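Local coordinates for protein PrgB (Enterococcus faecalis, PDB 6EVU) that binds and compacts DNA, promoting cell aggregation, biofilm formation and conjugation, and is represented here by its adhesin domain, at residues L30-S35 with D152-A157; Q34-K39 with L117-L122; D40-S45 with T113-N118; K128-Y133 with T174-D179; A194-S199 with A303-L308. One frame throughout, in Å; residues are numbered along the deposited sequence.

Interaction 1. Residues L30-S35 with D152-A157; sequences LVFDQS and DPIITA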
# COMPACT_ATOMS: atom_id res chain seq x y z
N LEU A 30 5.97 9.11 15.53
CA LEU A 30 6.79 8.60 14.45
C LEU A 30 6.68 9.55 13.27
O LEU A 30 5.57 9.88 12.83
CB LEU A 30 6.30 7.22 14.04
CG LEU A 30 7.01 6.64 12.82
CD1 LEU A 30 8.48 6.33 13.17
CD2 LEU A 30 6.26 5.38 12.28
N VAL A 31 7.83 10.02 12.78
CA VAL A 31 7.91 10.87 11.60
C VAL A 31 8.56 10.05 10.48
O VAL A 31 9.76 9.77 10.52
CB VAL A 31 8.70 12.15 11.88
CG1 VAL A 31 8.72 13.10 10.63
CG2 VAL A 31 8.14 12.86 13.17
N PHE A 32 7.78 9.75 9.44
CA PHE A 32 8.28 9.02 8.29
C PHE A 32 7.51 9.58 7.09
O PHE A 32 6.50 9.05 6.63
CB PHE A 32 8.13 7.50 8.45
CG PHE A 32 9.09 6.75 7.57
CD1 PHE A 32 10.31 6.39 8.04
CD2 PHE A 32 8.80 6.48 6.24
CE1 PHE A 32 11.22 5.73 7.21
CE2 PHE A 32 9.71 5.81 5.42
CZ PHE A 32 10.90 5.46 5.91
N ASP A 33 8.02 10.67 6.55
CA ASP A 33 7.30 11.46 5.55
C ASP A 33 8.34 12.14 4.67
O ASP A 33 9.53 11.83 4.76
CB ASP A 33 6.35 12.44 6.25
CG ASP A 33 7.07 13.41 7.16
OD1 ASP A 33 8.26 13.68 6.97
OD2 ASP A 33 6.41 13.89 8.10
N GLN A 34 7.92 13.09 3.81
CA GLN A 34 8.89 13.65 2.86
C GLN A 34 10.08 14.32 3.58
O GLN A 34 11.18 14.41 3.01
CB GLN A 34 8.21 14.70 1.96
CG GLN A 34 8.79 14.82 0.53
CD GLN A 34 8.98 13.48 -0.20
OE1 GLN A 34 10.10 13.06 -0.50
NE2 GLN A 34 7.86 12.79 -0.47
N SER A 35 9.86 14.83 4.78
CA SER A 35 10.93 15.50 5.51
C SER A 35 12.11 14.60 5.87
O SER A 35 13.16 15.11 6.31
CB SER A 35 10.35 16.15 6.79
OG SER A 35 10.05 15.19 7.78
N ASP A 152 12.90 6.32 -3.31
CA ASP A 152 12.24 7.19 -2.34
C ASP A 152 11.35 6.31 -1.45
O ASP A 152 10.35 5.77 -1.94
CB ASP A 152 11.41 8.24 -3.09
CG ASP A 152 10.80 9.30 -2.18
OD1 ASP A 152 10.59 9.03 -0.99
OD2 ASP A 152 10.48 10.42 -2.66
N PRO A 153 11.67 6.13 -0.16
CA PRO A 153 10.85 5.26 0.69
C PRO A 153 9.43 5.77 0.91
O PRO A 153 8.55 5.01 1.37
CB PRO A 153 11.64 5.22 2.00
CG PRO A 153 12.21 6.66 2.09
CD PRO A 153 12.68 6.89 0.62
N ILE A 154 9.19 7.05 0.61
CA ILE A 154 7.87 7.66 0.74
C ILE A 154 7.03 7.45 -0.51
O ILE A 154 5.81 7.62 -0.46
CB ILE A 154 8.03 9.16 1.05
CG1 ILE A 154 8.96 9.33 2.25
CG2 ILE A 154 6.69 9.81 1.30
CD1 ILE A 154 8.47 8.62 3.52
N ILE A 155 7.65 7.10 -1.64
CA ILE A 155 6.91 6.58 -2.78
C ILE A 155 6.70 5.08 -2.66
O ILE A 155 5.61 4.55 -2.97
CB ILE A 155 7.71 6.95 -4.05
CG1 ILE A 155 7.69 8.48 -4.28
CG2 ILE A 155 7.20 6.20 -5.31
CD1 ILE A 155 8.57 8.94 -5.43
N THR A 156 7.72 4.40 -2.15
CA THR A 156 7.65 3.01 -1.68
C THR A 156 7.57 1.92 -2.77
O THR A 156 8.60 1.42 -3.20
CB THR A 156 6.48 2.87 -0.66
OG1 THR A 156 6.42 4.12 0.09
CG2 THR A 156 6.68 1.74 0.35
N ALA A 157 6.39 1.52 -3.19
CA ALA A 157 6.27 0.33 -4.02
C ALA A 157 5.14 0.46 -5.04
O ALA A 157 4.07 0.97 -4.72
CB ALA A 157 5.99 -0.91 -3.18

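Interaction 2. Residues Q34-K39 with L117-L122; sequences QSVVTK and LNASYL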
# COMPACT_ATOMS: atom_id res chain seq x y z
N GLN A 34 7.92 13.09 3.81
CA GLN A 34 8.89 13.65 2.86
C GLN A 34 10.08 14.32 3.58
O GLN A 34 11.18 14.41 3.01
CB GLN A 34 8.21 14.70 1.96
CG GLN A 34 8.79 14.82 0.53
CD GLN A 34 8.98 13.48 -0.20
OE1 GLN A 34 10.10 13.06 -0.50
NE2 GLN A 34 7.86 12.79 -0.47
N SER A 35 9.86 14.83 4.78
CA SER A 35 10.93 15.50 5.51
C SER A 35 12.11 14.60 5.87
O SER A 35 13.16 15.11 6.31
CB SER A 35 10.35 16.15 6.79
OG SER A 35 10.05 15.19 7.78
N VAL A 36 11.97 13.27 5.75
CA VAL A 36 13.01 12.35 6.21
C VAL A 36 13.93 11.90 5.08
O VAL A 36 14.94 11.23 5.32
CB VAL A 36 12.38 11.14 6.93
CG1 VAL A 36 11.23 11.54 7.91
CG2 VAL A 36 11.93 10.06 5.94
N VAL A 37 13.63 12.31 3.85
CA VAL A 37 14.44 11.94 2.69
C VAL A 37 15.58 12.93 2.56
O VAL A 37 15.39 14.15 2.70
CB VAL A 37 13.54 11.91 1.43
CG1 VAL A 37 14.32 11.45 0.18
CG2 VAL A 37 12.31 11.03 1.70
N THR A 38 16.80 12.42 2.41
CA THR A 38 17.99 13.24 2.30
C THR A 38 18.68 13.01 0.96
O THR A 38 18.29 12.13 0.19
CB THR A 38 19.02 12.96 3.41
OG1 THR A 38 19.78 11.80 3.08
CG2 THR A 38 18.35 12.80 4.74
N LYS A 39 19.71 13.84 0.70
CA LYS A 39 20.51 13.69 -0.52
C LYS A 39 21.12 12.30 -0.63
O LYS A 39 21.38 11.84 -1.74
CB LYS A 39 21.64 14.76 -0.54
CG LYS A 39 22.57 14.71 0.69
CD LYS A 39 23.99 15.33 0.49
CE LYS A 39 24.39 16.07 1.78
NZ LYS A 39 25.84 16.05 2.17
N LEU A 117 18.56 7.87 5.81
CA LEU A 117 17.32 8.54 6.20
C LEU A 117 17.54 9.55 7.32
O LEU A 117 18.50 9.48 8.08
CB LEU A 117 16.30 7.51 6.71
CG LEU A 117 16.01 6.35 5.78
CD1 LEU A 117 15.06 5.34 6.49
CD2 LEU A 117 15.44 6.86 4.50
N ASN A 118 16.57 10.45 7.46
CA ASN A 118 16.55 11.34 8.61
C ASN A 118 15.16 11.36 9.23
O ASN A 118 14.52 12.39 9.39
CB ASN A 118 17.07 12.72 8.21
CG ASN A 118 17.16 13.65 9.40
OD1 ASN A 118 17.61 13.24 10.46
ND2 ASN A 118 16.82 14.91 9.20
N ALA A 119 14.66 10.17 9.52
CA ALA A 119 13.38 9.96 10.18
C ALA A 119 13.59 10.05 11.69
O ALA A 119 14.71 10.28 12.18
CB ALA A 119 12.79 8.63 9.75
N SER A 120 12.50 9.95 12.45
CA SER A 120 12.64 10.08 13.90
C SER A 120 11.46 9.45 14.62
O SER A 120 10.39 9.26 14.06
CB SER A 120 12.75 11.53 14.36
OG SER A 120 11.67 12.34 13.90
N TYR A 121 11.68 9.21 15.90
CA TYR A 121 10.59 8.76 16.76
C TYR A 121 10.91 9.34 18.12
O TYR A 121 11.92 8.97 18.72
CB TYR A 121 10.47 7.25 16.84
CG TYR A 121 9.53 6.80 17.93
CD1 TYR A 121 8.16 6.99 17.81
CD2 TYR A 121 10.02 6.21 19.09
CE1 TYR A 121 7.28 6.55 18.80
CE2 TYR A 121 9.15 5.81 20.12
CZ TYR A 121 7.79 6.01 19.97
OH TYR A 121 6.93 5.61 20.95
N LEU A 122 10.06 10.26 18.57
CA LEU A 122 10.29 11.00 19.79
C LEU A 122 11.72 11.54 19.85
O LEU A 122 12.44 11.35 20.83
CB LEU A 122 9.99 10.13 21.01
CG LEU A 122 8.65 9.41 21.16
CD1 LEU A 122 8.66 8.43 22.32
CD2 LEU A 122 7.58 10.43 21.38

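Interaction 3. Residues D40-S45 with T113-N118; sequences DTKISS and TYTGLN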
# COMPACT_ATOMS: atom_id res chain seq x y z
N ASP A 40 21.27 11.59 0.50
CA ASP A 40 21.87 10.28 0.53
C ASP A 40 20.84 9.14 0.64
O ASP A 40 21.24 7.97 0.70
CB ASP A 40 22.84 10.19 1.70
CG ASP A 40 23.96 11.22 1.58
OD1 ASP A 40 24.67 11.21 0.54
OD2 ASP A 40 24.10 12.06 2.49
N THR A 41 19.54 9.45 0.69
CA THR A 41 18.55 8.39 0.81
C THR A 41 18.56 7.52 -0.44
O THR A 41 18.56 8.03 -1.56
CB THR A 41 17.14 8.96 1.01
OG1 THR A 41 17.10 9.73 2.21
CG2 THR A 41 16.08 7.80 1.12
N LYS A 42 18.52 6.20 -0.25
CA LYS A 42 18.53 5.27 -1.38
C LYS A 42 18.25 3.86 -0.86
O LYS A 42 18.42 3.56 0.33
CB LYS A 42 19.87 5.26 -2.10
CG LYS A 42 20.99 4.65 -1.27
CD LYS A 42 22.22 4.41 -2.14
CE LYS A 42 23.43 4.02 -1.32
NZ LYS A 42 24.21 5.20 -0.76
N ILE A 43 17.84 2.97 -1.78
CA ILE A 43 17.87 1.54 -1.50
C ILE A 43 19.32 1.07 -1.55
O ILE A 43 20.00 1.26 -2.57
CB ILE A 43 17.01 0.76 -2.51
CG1 ILE A 43 15.53 1.12 -2.33
CG2 ILE A 43 17.25 -0.75 -2.33
CD1 ILE A 43 14.59 0.52 -3.44
N SER A 44 19.81 0.50 -0.44
CA SER A 44 21.18 -0.04 -0.41
C SER A 44 21.26 -1.49 -0.84
O SER A 44 22.31 -1.91 -1.37
CB SER A 44 21.78 0.06 0.99
OG SER A 44 20.89 -0.54 1.92
N SER A 45 20.18 -2.27 -0.66
CA SER A 45 20.18 -3.64 -1.13
C SER A 45 18.75 -4.15 -1.19
O SER A 45 17.85 -3.67 -0.49
CB SER A 45 21.01 -4.56 -0.23
OG SER A 45 20.38 -4.68 1.03
N THR A 113 16.20 -2.62 1.79
CA THR A 113 16.82 -1.80 2.82
C THR A 113 17.05 -0.38 2.30
O THR A 113 17.61 -0.19 1.23
CB THR A 113 18.15 -2.43 3.24
OG1 THR A 113 17.90 -3.74 3.77
CG2 THR A 113 18.82 -1.58 4.30
N TYR A 114 16.61 0.60 3.06
CA TYR A 114 16.92 2.01 2.81
C TYR A 114 17.99 2.46 3.78
O TYR A 114 17.91 2.17 4.99
CB TYR A 114 15.69 2.90 2.99
CG TYR A 114 14.61 2.65 1.95
CD1 TYR A 114 14.63 3.37 0.77
CD2 TYR A 114 13.56 1.77 2.20
CE1 TYR A 114 13.68 3.16 -0.20
CE2 TYR A 114 12.56 1.56 1.24
CZ TYR A 114 12.63 2.25 0.03
OH TYR A 114 11.68 2.10 -0.97
N THR A 115 18.99 3.21 3.27
CA THR A 115 19.91 3.92 4.16
C THR A 115 19.85 5.41 3.86
O THR A 115 19.17 5.86 2.94
CB THR A 115 21.35 3.42 3.99
OG1 THR A 115 21.70 3.55 2.60
CG2 THR A 115 21.43 1.96 4.36
N GLY A 116 20.54 6.17 4.69
CA GLY A 116 20.61 7.61 4.51
C GLY A 116 19.33 8.34 4.84
O GLY A 116 19.05 9.36 4.20
N LEU A 117 18.56 7.87 5.81
CA LEU A 117 17.32 8.54 6.20
C LEU A 117 17.54 9.55 7.32
O LEU A 117 18.50 9.48 8.08
CB LEU A 117 16.30 7.51 6.71
CG LEU A 117 16.01 6.35 5.78
CD1 LEU A 117 15.06 5.34 6.49
CD2 LEU A 117 15.44 6.86 4.50
N ASN A 118 16.57 10.45 7.46
CA ASN A 118 16.55 11.34 8.61
C ASN A 118 15.16 11.36 9.23
O ASN A 118 14.52 12.39 9.39
CB ASN A 118 17.07 12.72 8.21
CG ASN A 118 17.16 13.65 9.40
OD1 ASN A 118 17.61 13.24 10.46
ND2 ASN A 118 16.82 14.91 9.20
O HOH W 1 22.81 5.90 1.96
O HOH W 2 17.99 -5.80 1.97

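Interaction 4. Residues K128-Y133 with T174-D179; sequences KAEFVY and TIKFFD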
# COMPACT_ATOMS: atom_id res chain seq x y z
N LYS A 128 17.93 4.26 8.93
CA LYS A 128 17.86 3.11 8.04
C LYS A 128 16.51 2.43 8.29
O LYS A 128 15.99 2.50 9.41
CB LYS A 128 19.03 2.15 8.35
CG LYS A 128 18.95 0.71 7.79
CD LYS A 128 20.25 -0.06 8.03
CE LYS A 128 20.03 -1.48 8.61
NZ LYS A 128 21.26 -2.33 8.48
N ALA A 129 15.99 1.76 7.27
CA ALA A 129 14.77 0.96 7.42
C ALA A 129 14.81 -0.27 6.51
O ALA A 129 15.42 -0.25 5.45
CB ALA A 129 13.52 1.81 7.12
N GLU A 130 14.18 -1.34 6.97
CA GLU A 130 13.96 -2.56 6.18
C GLU A 130 12.48 -2.69 5.91
O GLU A 130 11.69 -2.74 6.85
CB GLU A 130 14.45 -3.79 6.94
CG GLU A 130 15.96 -3.86 6.96
CD GLU A 130 16.51 -4.97 7.83
OE1 GLU A 130 15.73 -5.57 8.61
OE2 GLU A 130 17.74 -5.24 7.77
N PHE A 131 12.10 -2.70 4.63
CA PHE A 131 10.72 -2.97 4.22
C PHE A 131 10.69 -4.40 3.66
O PHE A 131 11.31 -4.66 2.64
CB PHE A 131 10.33 -1.98 3.12
CG PHE A 131 10.02 -0.59 3.62
CD1 PHE A 131 10.91 0.15 4.40
CD2 PHE A 131 8.78 -0.03 3.29
CE1 PHE A 131 10.55 1.44 4.87
CE2 PHE A 131 8.42 1.26 3.78
CZ PHE A 131 9.33 1.97 4.51
N VAL A 132 9.98 -5.31 4.32
CA VAL A 132 9.90 -6.71 3.90
C VAL A 132 8.54 -6.96 3.28
O VAL A 132 7.50 -6.80 3.93
CB VAL A 132 10.13 -7.66 5.07
CG1 VAL A 132 9.99 -9.13 4.59
CG2 VAL A 132 11.51 -7.33 5.69
N TYR A 133 8.57 -7.33 2.00
CA TYR A 133 7.38 -7.61 1.19
C TYR A 133 7.25 -9.11 0.98
O TYR A 133 8.21 -9.76 0.60
CB TYR A 133 7.54 -6.97 -0.18
CG TYR A 133 7.63 -5.47 -0.10
CD1 TYR A 133 8.86 -4.80 0.05
CD2 TYR A 133 6.45 -4.70 -0.27
CE1 TYR A 133 8.90 -3.37 0.06
CE2 TYR A 133 6.52 -3.32 -0.22
CZ TYR A 133 7.72 -2.69 -0.07
OH TYR A 133 7.88 -1.33 -0.04
N THR A 174 6.07 -5.69 6.26
CA THR A 174 6.54 -5.55 7.64
C THR A 174 7.76 -4.65 7.62
O THR A 174 8.66 -4.84 6.80
CB THR A 174 6.94 -6.91 8.21
OG1 THR A 174 5.84 -7.84 8.10
CG2 THR A 174 7.40 -6.75 9.67
N ILE A 175 7.77 -3.61 8.49
CA ILE A 175 8.77 -2.54 8.42
C ILE A 175 9.57 -2.52 9.71
O ILE A 175 9.00 -2.58 10.80
CB ILE A 175 8.10 -1.17 8.19
CG1 ILE A 175 7.41 -1.15 6.81
CG2 ILE A 175 9.13 0.02 8.31
CD1 ILE A 175 6.34 -0.06 6.63
N LYS A 176 10.90 -2.40 9.60
CA LYS A 176 11.74 -2.19 10.76
C LYS A 176 12.47 -0.88 10.60
O LYS A 176 13.04 -0.63 9.53
CB LYS A 176 12.75 -3.31 10.96
CG LYS A 176 12.17 -4.63 11.34
CD LYS A 176 13.34 -5.58 11.60
CE LYS A 176 12.85 -6.99 11.77
NZ LYS A 176 14.01 -7.94 12.00
N PHE A 177 12.45 -0.05 11.64
CA PHE A 177 13.19 1.21 11.63
C PHE A 177 14.42 1.04 12.49
O PHE A 177 14.34 0.41 13.54
CB PHE A 177 12.35 2.34 12.21
CG PHE A 177 11.06 2.54 11.53
CD1 PHE A 177 10.99 3.02 10.23
CD2 PHE A 177 9.88 2.27 12.21
CE1 PHE A 177 9.77 3.24 9.63
CE2 PHE A 177 8.67 2.42 11.59
CZ PHE A 177 8.60 2.91 10.32
N PHE A 178 15.55 1.65 12.08
CA PHE A 178 16.79 1.53 12.84
C PHE A 178 17.38 2.88 13.17
O PHE A 178 17.39 3.80 12.33
CB PHE A 178 17.82 0.69 12.06
CG PHE A 178 17.37 -0.72 11.80
CD1 PHE A 178 16.68 -1.03 10.64
CD2 PHE A 178 17.64 -1.72 12.70
CE1 PHE A 178 16.25 -2.38 10.40
CE2 PHE A 178 17.23 -3.01 12.50
CZ PHE A 178 16.54 -3.35 11.31
N ASP A 179 17.88 2.99 14.40
CA ASP A 179 18.58 4.19 14.83
C ASP A 179 20.02 4.17 14.32
O ASP A 179 20.46 3.23 13.64
CB ASP A 179 18.46 4.35 16.35
CG ASP A 179 19.34 3.38 17.16
OD1 ASP A 179 20.35 2.86 16.66
OD2 ASP A 179 19.01 3.18 18.35
O HOH W 3 16.27 -7.58 10.28
O HOH W 4 6.32 -8.84 5.57

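Interaction 5. Residues A194-S199 with A303-L308; sequences AYALSS and AFSTNL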
# COMPACT_ATOMS: atom_id res chain seq x y z
N ALA A 194 1.96 5.65 14.39
CA ALA A 194 0.79 5.88 13.56
C ALA A 194 1.24 6.02 12.11
O ALA A 194 2.18 6.77 11.80
CB ALA A 194 -0.00 7.11 14.03
N TYR A 195 0.53 5.35 11.22
CA TYR A 195 0.87 5.41 9.80
C TYR A 195 -0.40 5.53 8.98
O TYR A 195 -1.48 5.16 9.42
CB TYR A 195 1.65 4.19 9.34
CG TYR A 195 1.12 2.81 9.74
CD1 TYR A 195 1.36 2.25 10.99
CD2 TYR A 195 0.41 2.06 8.82
CE1 TYR A 195 0.85 0.93 11.32
CE2 TYR A 195 -0.06 0.77 9.09
CZ TYR A 195 0.16 0.23 10.33
OH TYR A 195 -0.29 -1.04 10.58
N ALA A 196 -0.24 6.13 7.80
CA ALA A 196 -1.38 6.40 6.94
C ALA A 196 -1.72 5.18 6.09
O ALA A 196 -0.85 4.43 5.64
CB ALA A 196 -1.06 7.57 6.01
N LEU A 197 -3.00 5.02 5.81
CA LEU A 197 -3.45 4.04 4.82
C LEU A 197 -4.29 4.93 3.93
O LEU A 197 -5.41 5.32 4.30
CB LEU A 197 -4.25 2.90 5.44
CG LEU A 197 -3.42 2.26 6.57
CD1 LEU A 197 -4.29 1.53 7.53
CD2 LEU A 197 -2.37 1.40 5.94
N SER A 198 -3.73 5.31 2.79
CA SER A 198 -4.30 6.35 1.95
C SER A 198 -4.61 5.84 0.55
O SER A 198 -4.24 4.72 0.18
CB SER A 198 -3.36 7.56 1.85
OG SER A 198 -3.31 8.19 3.13
N SER A 199 -5.32 6.70 -0.17
CA SER A 199 -5.56 6.51 -1.59
C SER A 199 -6.16 5.13 -1.86
O SER A 199 -5.71 4.37 -2.75
CB SER A 199 -4.24 6.71 -2.35
OG SER A 199 -4.46 6.90 -3.73
N ALA A 303 1.95 3.73 -1.25
CA ALA A 303 2.90 4.63 -0.62
C ALA A 303 2.79 4.53 0.89
O ALA A 303 1.67 4.47 1.42
CB ALA A 303 2.61 6.07 -1.05
N PHE A 304 3.93 4.53 1.57
CA PHE A 304 4.00 4.47 3.02
C PHE A 304 4.47 5.80 3.58
O PHE A 304 5.53 6.28 3.21
CB PHE A 304 4.98 3.40 3.50
CG PHE A 304 5.09 3.36 4.98
CD1 PHE A 304 4.12 2.69 5.71
CD2 PHE A 304 6.15 4.02 5.66
CE1 PHE A 304 4.21 2.65 7.14
CE2 PHE A 304 6.25 3.95 7.08
CZ PHE A 304 5.28 3.29 7.81
N SER A 305 3.68 6.37 4.51
CA SER A 305 4.13 7.58 5.21
C SER A 305 3.35 7.72 6.50
O SER A 305 2.40 6.99 6.76
CB SER A 305 3.95 8.85 4.36
OG SER A 305 2.64 9.37 4.48
N THR A 306 3.69 8.77 7.25
CA THR A 306 3.01 9.12 8.49
C THR A 306 2.15 10.36 8.31
O THR A 306 1.75 10.98 9.32
CB THR A 306 4.02 9.34 9.62
OG1 THR A 306 4.98 10.34 9.22
CG2 THR A 306 4.66 8.07 10.03
N ASN A 307 1.88 10.74 7.07
CA ASN A 307 1.01 11.87 6.73
C ASN A 307 -0.44 11.40 6.77
O ASN A 307 -0.99 10.93 5.77
CB ASN A 307 1.38 12.37 5.34
CG ASN A 307 2.64 13.22 5.34
OD1 ASN A 307 3.60 12.93 4.60
ND2 ASN A 307 2.63 14.31 6.13
N LEU A 308 -1.03 11.45 7.95
CA LEU A 308 -2.38 10.95 8.14
C LEU A 308 -3.36 11.95 7.57
O LEU A 308 -3.22 13.17 7.77
CB LEU A 308 -2.69 10.70 9.63
CG LEU A 308 -1.58 10.07 10.47
CD1 LEU A 308 -2.02 9.85 11.92
CD2 LEU A 308 -1.24 8.75 9.82
O HOH W 5 0.91 5.52 3.74
O HOH W 6 -1.30 4.30 1.55
O HOH W 7 -1.27 9.71 3.46

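Interaction 1. Residues L30-S35 with D152-A157
Ile154 is wedged against Phe32, Asp33 and Gln34. Its CD1 lies 3.5 Å from Phe32 CD2 and approaches that ring obliquely. The neighbouring Pro153 meets the same ring at its edge, near the ring plane, with Pro153 CB 4.0 Å from Phe32 CE2. The CG1 branch of Ile154 rests on the backbone, 3.6 Å from Asp33 O. The CG2 branch faces the Gln34 amide, with Ile154 CG2 3.7 Å from Gln34 NE2. A bend at chi2 (48°) places Gln34 CD nearer to Ile154 than CG is. The Gln34 amide and Asp152 carboxylate planes are 84° apart. Gln34 OE1 and Asp152 OD2, 3.4 Å apart, are two acceptors and are not bonded.

A second set of bonds shapes the two loops. Ile154 N donates to Asp152 OD1 over 2.9 Å, which closes an Asx turn. Thr156 OG1 donates to Pro153 O at 2.6 Å, from above the carbonyl plane, and accepts from Phe304 N. Phe32 N is bonded to Thr306 OG1, and the Phe32 ring also meets Phe177. On the other segment, Ser35 N donates to Asp33 OD1 at 2.9 Å.

The arrangement thus packs two loops, each folded by an Asx turn, through a small apolar centre. One leads out of strand 30-31 and the other joins strands 145-150 and 157-160 of a different antiparallel sheet, within the glucan-binding protein C type domain.

Interaction 2. Residues Q34-K39 with L117-L122
Val36 lays its side chain against Ala119, while Thr38 meets Asn118. Val36 CG1 sits beside its own backbone N, anti to the carbonyl carbon (chi1 -43°). There Val36 CG1 lies 3.5 Å from Ala119 CA and 3.8 Å from Ala119 CB. Val36 CB lies over the peptide that joins Asn118 to Ala119, 3.6 Å from Ala119 N. Val36 therefore packs on backbone as much as on side chain. It also touches Val31 of the preceding strand.

Thr38 turns its methyl to the contact. Thr38 CG2 stands 3.7 Å from Asn118 CB, and the two side chains cross at about a right angle. The hydroxyl of Thr38 is used differently: OG1 is hydrogen-bonded to Gly116 O and to Asp40 N. The amide of Asn118 likewise has a partner outside the contact, since Asn118 OD1 makes a weak hydrogen bond with Lys125 NZ.

Between these two side-chain pairs the backbones are joined. Asn118 N donates to Val36 O over 2.8 Å, with an N-H...O angle of 157°. The donor lies in the carbonyl plane, on a lone pair. Nearby, Val36 CA makes a CA-H...O contact with Asn118 O at 3.5 Å.

The chemistry is mostly apolar. One backbone hydrogen bond joins the loop after strand 30-31 to the start of the other segment, with Val36 and Thr38 methyl groups packed beside it. Thr38 OG1 and, weakly, Asn118 OD1 bond to residues outside the two segments, so they add no direct bond between them.

Interaction 3. Residues D40-S45 with T113-N118
Ile43 packs against Tyr114 and Thr113. Ile43 CB is 3.9 Å from Thr113 O. Ile43 CG2 is closer, 3.6 Å from Thr113 O. The other branch turns to the aromatic ring. Ile43 CG1, anti to the carbonyl carbon (chi1 -67°), lies 3.5 Å from Tyr114 CE1 and approaches obliquely. At the tip, Ile43 CD1 is 4.1 Å from Tyr114 OH, a hydroxyl that is hydrogen-bonded to Ser150 O.

Backbone bonds hold the strands in register around this pair, and the short strands run 124° apart. Thr115 N donates to Lys42 O, and Lys42 N returns a longer bond to Thr115 O. On the opposite face from Ile43, a water bonds Asp40 O, Lys42 NZ and Thr115 OG1. A second water joins Ser45 OG to Thr113 OG1.

Before Lys42, Thr41 meets the turn at Gly116 and Leu117. Thr41 OG1 donates to Gly116 O over 2.8 Å, from above the carbonyl plane, and accepts from Thr38 N. Thr41 CG2 touches Leu117 CD2, and the two side chains cross at about a right angle. Gly116 has a positive phi (71°), and a CB there would run into Asp40 O.

At the other end, Ser44 and Ser45 both face Thr113. Ser44 N donates to Thr113 O at 2.8 Å, and Thr113 N donates to Ser45 O at 3.0 Å. Ser44 and Ser45 opposite Thr113, with the helical backbone of Ser44, resemble a classic beta bulge in the antiparallel pair, although Ser45 N is buried without a partner.

Interaction 4. Residues K128-Y133 with T174-D179
Thr174 pairs with Val132. Thr174 O accepts from Val132 N at 2.8 Å, and Thr174 N donates back to Val132 O. A water joins Val132 O to Thr174 OG1, which is also hydrogen-bonded to Ser281 OG.

Ile175 turns to the other face of the sheet. It lies beside Phe131, pointing the same way, with Ile175 CG1 over one face of the Phe131 ring, 4.0 Å from its centroid and offset toward the rim.

Lys176 pairs with Glu130 through two backbone bonds. The side-chain charges are 4.5 Å apart from Glu130 OE1 to Lys176 NZ, too far for a salt bridge. A water fills the step: it donates to Glu130 OE1 at 2.7 Å and accepts from Lys176 NZ at 2.9 Å.

Phe177 has a light contact, with CD1 4.2 Å from Ala129 CB. Its ring also meets Phe32.

Phe178 packs against two residues. Lys128 CG, anti to the backbone N (chi1 164°), lies near Phe178 CD1. Lys128 CE lies over the Phe178 face, 4.3 Å from the centroid. The amino group beyond gives at most a weak cation-pi attraction. Glu130 OE1 meets the ring at its edge, near the plane, 3.6 Å from Phe178 CZ. Phe178 N donates to Lys128 O, and the return bond from Lys128 N is weak.

The two strands are antiparallel neighbours in the large sheet. Strand 124-137 also pairs with strands 110-115 and 119-121. Strand 169-179 pairs next with strands 280-287 and 184-185. On the Phe131 and Ile175 face, the Phe131 ring meets Tyr114 edge-to-face and Ile175 touches Phe304.

Interaction 5. Residues A194-S199 with A303-L308
Ala196 and Ser305 carry the one direct hydrogen bond; three waters and apolar packing make up the rest. Ala196 N donates to Ser305 O over 3.0 Å, nearly straight at 175° and in the carbonyl plane. The loop meets strand 193-197, an outer strand of a three-stranded antiparallel sheet. The direction from Ala194 to Ser198 and that from Phe304 to Leu308 are 100° apart. An ST turn shapes the loop: Ser305 OG accepts from Asn307 N. Asn307 is then the centre of an inverse gamma turn.

Apolar groups pack on both sides of the bond. Phe304 CE1 lies 3.7 Å from Tyr195 CB and approaches the Tyr195 ring obliquely. The hydroxyl of Tyr195 is bonded to Asn221 OD1. Leu308 CG is anti to the carbonyl carbon (chi1 -41°). Leu308 CD2 presses on the backbone, 3.4 Å from Tyr195 C, and Leu308 CD1 reaches Ala194 CB. Thr306 CG2 sits 3.3 Å from Ala194 O, while Thr306 OG1 is bonded to Phe32 N.

Waters fill the diverging end. One accepts from Ser305 N and lies 2.8 Å from Ala196 O. Another accepts from Ser198 N and lies 3.0 Å from Ala303 O. A third joins Ser198 OG to Asn307 O, 2.6 Å from each.

How the interactions relate
Interactions 1 to 4 gather around one large antiparallel sheet. Interactions 1 and 2 share Gln34 and Ser35, their centres are about 8 Å apart, and Val31 N probably bonds Ser120 O at 3.0 Å. Interactions 2 and 3 share Leu117 and Asn118. Interaction 3 joins interaction 4 through Tyr114 N and Ala129 O, 2.8 Å apart. Interaction 5 joins another sheet to the loop after strand 299-302 but reaches interaction 1, where Phe32 O is 3.4 Å from Ser305 CB. Phe304 extends the apolar core to interaction 4, with its CE1 3.5 Å from Ile175 CD1. Interactions 3 and 5 are about 19 Å apart between centres and do not touch.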